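Local coordinates for protein glutaredoxin (Grx-1) (Archaeoglobus fulgidus, PDB 3IC4) that probably carries out thiol-disulfide exchange and electron transfer, as expected for a small glutaredoxin of the thioredoxin superfamily, at residues L15-T21 against E40-K46; S61-S65 against K76-G80. The contacts are given in a common frame with arbitrary orientation. Residues are numbered along the deposited sequence.

How the interactions relate
Interaction 1 (15-21 with 40-46) lies nearer the centre of the chain and is partly buried. Interaction 2 (61-65 with 76-80) is a smaller surface contact. Both reach the same mixed sheet, in the order 40-43, 15-18, 70-73, 76-79, and each takes in one of its outermost strands. Interaction 1 is strand pairing, with a ladder of backbone hydrogen bonds and a polar cluster at its end. Interaction 2 sets a helix end against a strand, with van der Waals contacts and a water bridge but no direct hydrogen bond. Helix 49-63 follows strand 40-43 in the chain. The two contacts touch where Tyr-17 CE2 meets Ile-62 CD1 at 3.4 Å.

Interaction 1 (L15-T21 against E40-K46); sequences LMYGLST and EVIWIDK
The indole of Trp-43 (chi1 m) lies against the turn after strand 15-18. Ser-20 CA sits over its face, 3.8 Å from the six-membered ring centroid, in a CH-pi contact. Selenomethionine Met-16 (chi1 t, chi2 t) brings CE to 3.6 Å from Trp-43 CZ3. Strands 15-18 and 40-43 are extended and parallel, with axes 4.7 Å apart at an angle of 18°. The bridges pair Leu-15 with Glu-40, Met-16 with Val-41, Tyr-17 with Ile-42 and Gly-18 with Trp-43. Hydrogen bonds alternate between the strands: Met-16 N to Glu-40 O (2.8 Å), Ile-42 N to Met-16 O (2.8 Å), Gly-18 N to Ile-42 O (3.0 Å) and Ile-44 N to Gly-18 O (2.9 Å). Leu-15, Tyr-17, Glu-40 and Ile-42 share one sheet face. There Leu-15 CD1 meets Ile-42 CG1 at 4.1 Å, and helix 49-63 packs on Tyr-17. Met-16, Val-41 and Trp-43 share the other face, where Met-16 and Trp-43 touch helix 23-35. A CB on Gly-18 would be crowded by Met-16 CE. Past the strands, 44-46 forms a 3-10 turn with Lys-46 N hydrogen-bonded to Trp-43 O (3.0 Å). Asp-45 (chi1 p) receives Ser-20 N at OD1 (2.8 Å) and Ser-20 OG at OD2 (2.6 Å). Lys-46 NZ adds a weak hydrogen bond to Ser-20 OG (3.4 Å). Cys-25 touches Met-16 and belongs to a CxxC sequence at the start of helix 23-35, probably the redox site. The pairing closes the beta-alpha-beta unit 15-18, 23-35, 40-43 of the thioredoxin fold.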
loop_
_atom_site.group_PDB
_atom_site.type_symbol
_atom_site.label_atom_id
_atom_site.label_comp_id
_atom_site.label_asym_id
_atom_site.label_seq_id
_atom_site.Cartn_x
_atom_site.Cartn_y
_atom_site.Cartn_z
ATOM N N LEU A 15 0.962 3.067 -4.693
ATOM C CA LEU A 15 0.998 1.697 -4.183
ATOM C C LEU A 15 0.281 1.621 -2.847
ATOM O O LEU A 15 0.560 2.412 -1.952
ATOM C CB LEU A 15 2.469 1.271 -3.965
ATOM C CG LEU A 15 2.686 -0.148 -3.436
ATOM C CD1 LEU A 15 2.176 -1.203 -4.398
ATOM C CD2 LEU A 15 4.159 -0.419 -3.120
HETATM N N MSE A 16 -0.602 0.631 -2.742
HETATM C CA MSE A 16 -1.224 0.275 -1.471
HETATM C C MSE A 16 -0.714 -1.049 -0.916
HETATM O O MSE A 16 -0.645 -2.066 -1.638
HETATM C CB MSE A 16 -2.731 0.182 -1.681
HETATM C CG MSE A 16 -3.490 -0.084 -0.454
HETATM SE SE MSE A 16 -5.344 -0.403 -0.863
HETATM C CE MSE A 16 -5.691 -1.840 0.381
ATOM N N TYR A 17 -0.428 -1.036 0.387
ATOM C CA TYR A 17 -0.148 -2.245 1.156
ATOM C C TYR A 17 -1.351 -2.501 2.058
ATOM O O TYR A 17 -1.830 -1.602 2.737
ATOM C CB TYR A 17 1.048 -2.042 2.048
ATOM C CG TYR A 17 2.335 -1.784 1.357
ATOM C CD1 TYR A 17 3.204 -2.830 1.035
ATOM C CD2 TYR A 17 2.728 -0.470 1.060
ATOM C CE1 TYR A 17 4.441 -2.553 0.440
ATOM C CE2 TYR A 17 3.963 -0.211 0.478
ATOM C CZ TYR A 17 4.783 -1.248 0.170
ATOM O OH TYR A 17 5.972 -0.942 -0.387
ATOM N N GLY A 18 -1.843 -3.736 2.064
ATOM C CA GLY A 18 -2.938 -4.073 2.966
ATOM C C GLY A 18 -3.156 -5.564 3.146
ATOM O O GLY A 18 -2.343 -6.346 2.766
ATOM N N LEU A 19 -4.214 -5.904 3.846
ATOM C CA LEU A 19 -4.686 -7.260 3.955
ATOM C C LEU A 19 -6.055 -7.320 3.301
ATOM O O LEU A 19 -6.900 -6.474 3.530
ATOM C CB LEU A 19 -4.833 -7.669 5.401
ATOM C CG LEU A 19 -3.570 -7.638 6.285
ATOM C CD1 LEU A 19 -3.993 -7.894 7.684
ATOM C CD2 LEU A 19 -2.642 -8.696 5.809
ATOM N N SER A 20 -6.285 -8.427 2.619
ATOM C CA SER A 20 -7.486 -8.574 1.774
ATOM C C SER A 20 -8.709 -8.696 2.651
ATOM O O SER A 20 -9.859 -8.431 2.192
ATOM C CB SER A 20 -7.310 -9.745 0.802
ATOM O OG SER A 20 -7.432 -10.967 1.491
ATOM N N THR A 21 -8.497 -9.162 3.873
ATOM C CA THR A 21 -9.519 -9.389 4.887
ATOM C C THR A 21 -9.832 -8.194 5.755
ATOM O O THR A 21 -10.769 -8.244 6.588
ATOM C CB THR A 21 -9.068 -10.573 5.758
ATOM O OG1 THR A 21 -7.765 -10.290 6.276
ATOM C CG2 THR A 21 -8.959 -11.796 4.906
ATOM N N GLU A 40 -1.343 0.124 -7.721
ATOM C CA GLU A 40 -1.087 -1.254 -7.473
ATOM C C GLU A 40 -1.380 -1.567 -6.003
ATOM O O GLU A 40 -1.208 -0.702 -5.137
ATOM C CB GLU A 40 0.359 -1.591 -7.867
ATOM C CG GLU A 40 0.662 -1.200 -9.323
ATOM C CD GLU A 40 -0.157 -1.989 -10.347
ATOM O OE1 GLU A 40 -0.574 -3.114 -10.063
ATOM O OE2 GLU A 40 -0.406 -1.468 -11.460
ATOM N N VAL A 41 -1.724 -2.814 -5.732
ATOM C CA VAL A 41 -1.976 -3.274 -4.328
ATOM C C VAL A 41 -1.164 -4.535 -4.041
ATOM O O VAL A 41 -1.075 -5.429 -4.904
ATOM C CB VAL A 41 -3.482 -3.548 -3.983
ATOM C CG1 VAL A 41 -4.169 -4.607 -4.870
ATOM C CG2 VAL A 41 -3.626 -3.997 -2.489
ATOM N N ILE A 42 -0.544 -4.564 -2.871
ATOM C CA ILE A 42 0.072 -5.764 -2.330
ATOM C C ILE A 42 -0.728 -6.245 -1.115
ATOM O O ILE A 42 -0.793 -5.553 -0.094
ATOM C CB ILE A 42 1.533 -5.546 -1.952
ATOM C CG1 ILE A 42 2.351 -5.139 -3.203
ATOM C CG2 ILE A 42 2.113 -6.772 -1.283
ATOM C CD1 ILE A 42 3.804 -4.786 -2.885
ATOM N N TRP A 43 -1.305 -7.441 -1.240
ATOM C CA TRP A 43 -2.004 -8.083 -0.140
ATOM C C TRP A 43 -0.987 -8.959 0.624
ATOM O O TRP A 43 -0.510 -10.032 0.139
ATOM C CB TRP A 43 -3.096 -8.951 -0.704
ATOM C CG TRP A 43 -4.169 -8.256 -1.426
ATOM C CD1 TRP A 43 -4.626 -8.593 -2.669
ATOM C CD2 TRP A 43 -5.012 -7.180 -0.973
ATOM N NE1 TRP A 43 -5.681 -7.798 -3.008
ATOM C CE2 TRP A 43 -5.937 -6.911 -2.002
ATOM C CE3 TRP A 43 -5.105 -6.436 0.197
ATOM C CZ2 TRP A 43 -6.955 -5.933 -1.873
ATOM C CZ3 TRP A 43 -6.100 -5.440 0.296
ATOM C CH2 TRP A 43 -6.966 -5.185 -0.713
ATOM N N ILE A 44 -0.694 -8.523 1.818
ATOM C CA ILE A 44 0.377 -9.118 2.605
ATOM C C ILE A 44 -0.078 -10.501 3.039
ATOM O O ILE A 44 0.727 -11.425 3.180
ATOM C CB ILE A 44 0.687 -8.204 3.829
ATOM C CG1 ILE A 44 1.214 -6.834 3.333
ATOM C CG2 ILE A 44 1.605 -8.902 4.785
ATOM C CD1 ILE A 44 1.469 -5.841 4.364
ATOM N N ASP A 45 -1.387 -10.674 3.214
ATOM C CA ASP A 45 -1.914 -11.975 3.551
ATOM C C ASP A 45 -1.803 -13.064 2.484
ATOM O O ASP A 45 -1.987 -14.262 2.787
ATOM C CB ASP A 45 -3.338 -11.821 4.037
ATOM C CG ASP A 45 -4.266 -11.221 3.010
ATOM O OD1 ASP A 45 -4.010 -10.122 2.482
ATOM O OD2 ASP A 45 -5.357 -11.873 2.802
ATOM N N LYS A 46 -1.618 -12.644 1.239
ATOM C CA LYS A 46 -1.390 -13.552 0.100
ATOM C C LYS A 46 0.073 -13.925 -0.086
ATOM O O LYS A 46 0.402 -14.744 -0.943
ATOM C CB LYS A 46 -1.950 -12.891 -1.153
ATOM C CG LYS A 46 -3.441 -12.577 -1.040
ATOM C CD LYS A 46 -4.327 -13.802 -1.221
ATOM C CE LYS A 46 -5.695 -13.674 -0.497
ATOM N NZ LYS A 46 -6.678 -12.857 -1.247
#

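Interaction 2 (S61-S65 against K76-G80); sequences SISGS and KHVLG
Residues 61-63 are the last residues of helix 49-63, and Gly-64 ends it with positive phi (77°). Ser-65 is extended. Residues 76-79 form an edge strand of the thioredoxin-fold sheet, and its side chains alternate: His-77 and Leu-79 point toward the helix end, while Lys-76 and Val-78 point away, Val-78 onto helix 83-91. The closest CA pair is Ser-63 and Leu-79, 6.5 Å apart. Ile-62 (chi1 m) sets CG2 3.7 Å from His-77 CB. The imidazole of His-77 (chi1 p) turns one face to Ile-62 O, which lies 3.3 Å from His-77 CE1. Leu-79 CD2 rests 4.0 Å from Ser-63 CB and 3.4 Å from Ser-65 OG. Ser-63 OG and Ser-65 OG, both on chi1 p side chains, are hydrogen-bonded at 2.9 Å. A bound magnesium ion lies about 4 Å from the nearest atom of the His-77 side chain, too far for direct coordination. One water joins the segments, donating to Ser-63 O at 2.8 Å and hydrogen-bonded to His-77 NE2 at 2.8 Å.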
loop_
_atom_site.group_PDB
_atom_site.type_symbol
_atom_site.label_atom_id
_atom_site.label_comp_id
_atom_site.label_asym_id
_atom_site.label_seq_id
_atom_site.Cartn_x
_atom_site.Cartn_y
_atom_site.Cartn_z
ATOM N N SER A 61 9.137 0.511 7.139
ATOM C CA SER A 61 10.104 1.507 6.710
ATOM C C SER A 61 9.433 2.737 6.111
ATOM O O SER A 61 10.009 3.807 6.155
ATOM C CB SER A 61 11.056 0.873 5.722
ATOM O OG SER A 61 10.534 0.815 4.423
ATOM N N ILE A 62 8.208 2.597 5.595
ATOM C CA ILE A 62 7.430 3.726 5.061
ATOM C C ILE A 62 6.637 4.469 6.194
ATOM O O ILE A 62 6.774 5.657 6.356
ATOM C CB ILE A 62 6.457 3.280 4.030
ATOM C CG1 ILE A 62 7.210 2.678 2.821
ATOM C CG2 ILE A 62 5.591 4.443 3.659
ATOM C CD1 ILE A 62 6.374 1.752 1.963
ATOM N N SER A 63 5.860 3.763 7.010
ATOM C CA SER A 63 4.948 4.431 7.976
ATOM C C SER A 63 5.489 4.509 9.425
ATOM O O SER A 63 4.922 5.219 10.229
ATOM C CB SER A 63 3.595 3.675 8.073
ATOM O OG SER A 63 3.764 2.392 8.704
ATOM N N GLY A 64 6.531 3.737 9.747
ATOM C CA GLY A 64 7.015 3.637 11.104
ATOM C C GLY A 64 6.179 2.783 11.977
ATOM O O GLY A 64 6.491 2.620 13.145
ATOM N N SER A 65 5.171 2.137 11.383
ATOM C CA SER A 65 4.250 1.269 12.109
ATOM C C SER A 65 4.172 -0.132 11.444
ATOM O O SER A 65 4.760 -0.378 10.364
ATOM C CB SER A 65 2.834 1.858 12.153
ATOM O OG SER A 65 2.128 1.531 10.972
ATOM N N LYS A 76 5.675 10.456 -0.101
ATOM C CA LYS A 76 4.603 10.713 0.864
ATOM C C LYS A 76 3.784 9.443 1.061
ATOM O O LYS A 76 3.832 8.549 0.258
ATOM C CB LYS A 76 3.733 11.878 0.418
ATOM C CG LYS A 76 4.485 13.194 0.448
ATOM C CD LYS A 76 3.596 14.397 0.327
ATOM C CE LYS A 76 2.609 14.499 1.514
ATOM N NZ LYS A 76 3.245 15.060 2.772
ATOM N N HIS A 77 3.097 9.342 2.201
ATOM C CA HIS A 77 2.244 8.210 2.444
ATOM C C HIS A 77 1.067 8.620 3.325
ATOM O O HIS A 77 1.074 9.678 3.940
ATOM C CB HIS A 77 3.010 7.043 3.113
ATOM C CG HIS A 77 3.414 7.314 4.549
ATOM N ND1 HIS A 77 4.555 8.012 4.901
ATOM C CD2 HIS A 77 2.774 7.027 5.713
ATOM C CE1 HIS A 77 4.621 8.119 6.219
ATOM N NE2 HIS A 77 3.549 7.535 6.740
ATOM N N VAL A 78 0.041 7.778 3.317
ATOM C CA VAL A 78 -1.057 7.872 4.276
ATOM C C VAL A 78 -1.177 6.514 4.959
ATOM O O VAL A 78 -1.213 5.473 4.302
ATOM C CB VAL A 78 -2.379 8.351 3.573
ATOM C CG1 VAL A 78 -3.623 8.142 4.521
ATOM C CG2 VAL A 78 -2.227 9.812 3.067
ATOM N N LEU A 79 -1.257 6.519 6.293
ATOM C CA LEU A 79 -1.445 5.319 7.051
ATOM C C LEU A 79 -2.871 5.416 7.561
ATOM O O LEU A 79 -3.237 6.377 8.248
ATOM C CB LEU A 79 -0.440 5.248 8.213
ATOM C CG LEU A 79 -0.658 4.273 9.371
ATOM C CD1 LEU A 79 -0.639 2.891 8.851
ATOM C CD2 LEU A 79 0.421 4.468 10.441
ATOM N N GLY A 80 -3.662 4.417 7.173
ATOM C CA GLY A 80 -5.074 4.304 7.522
ATOM C C GLY A 80 -6.039 4.845 6.471
ATOM O O GLY A 80 -5.646 5.621 5.588
HETATM O O HOH W 1 2.911 6.899 9.347
#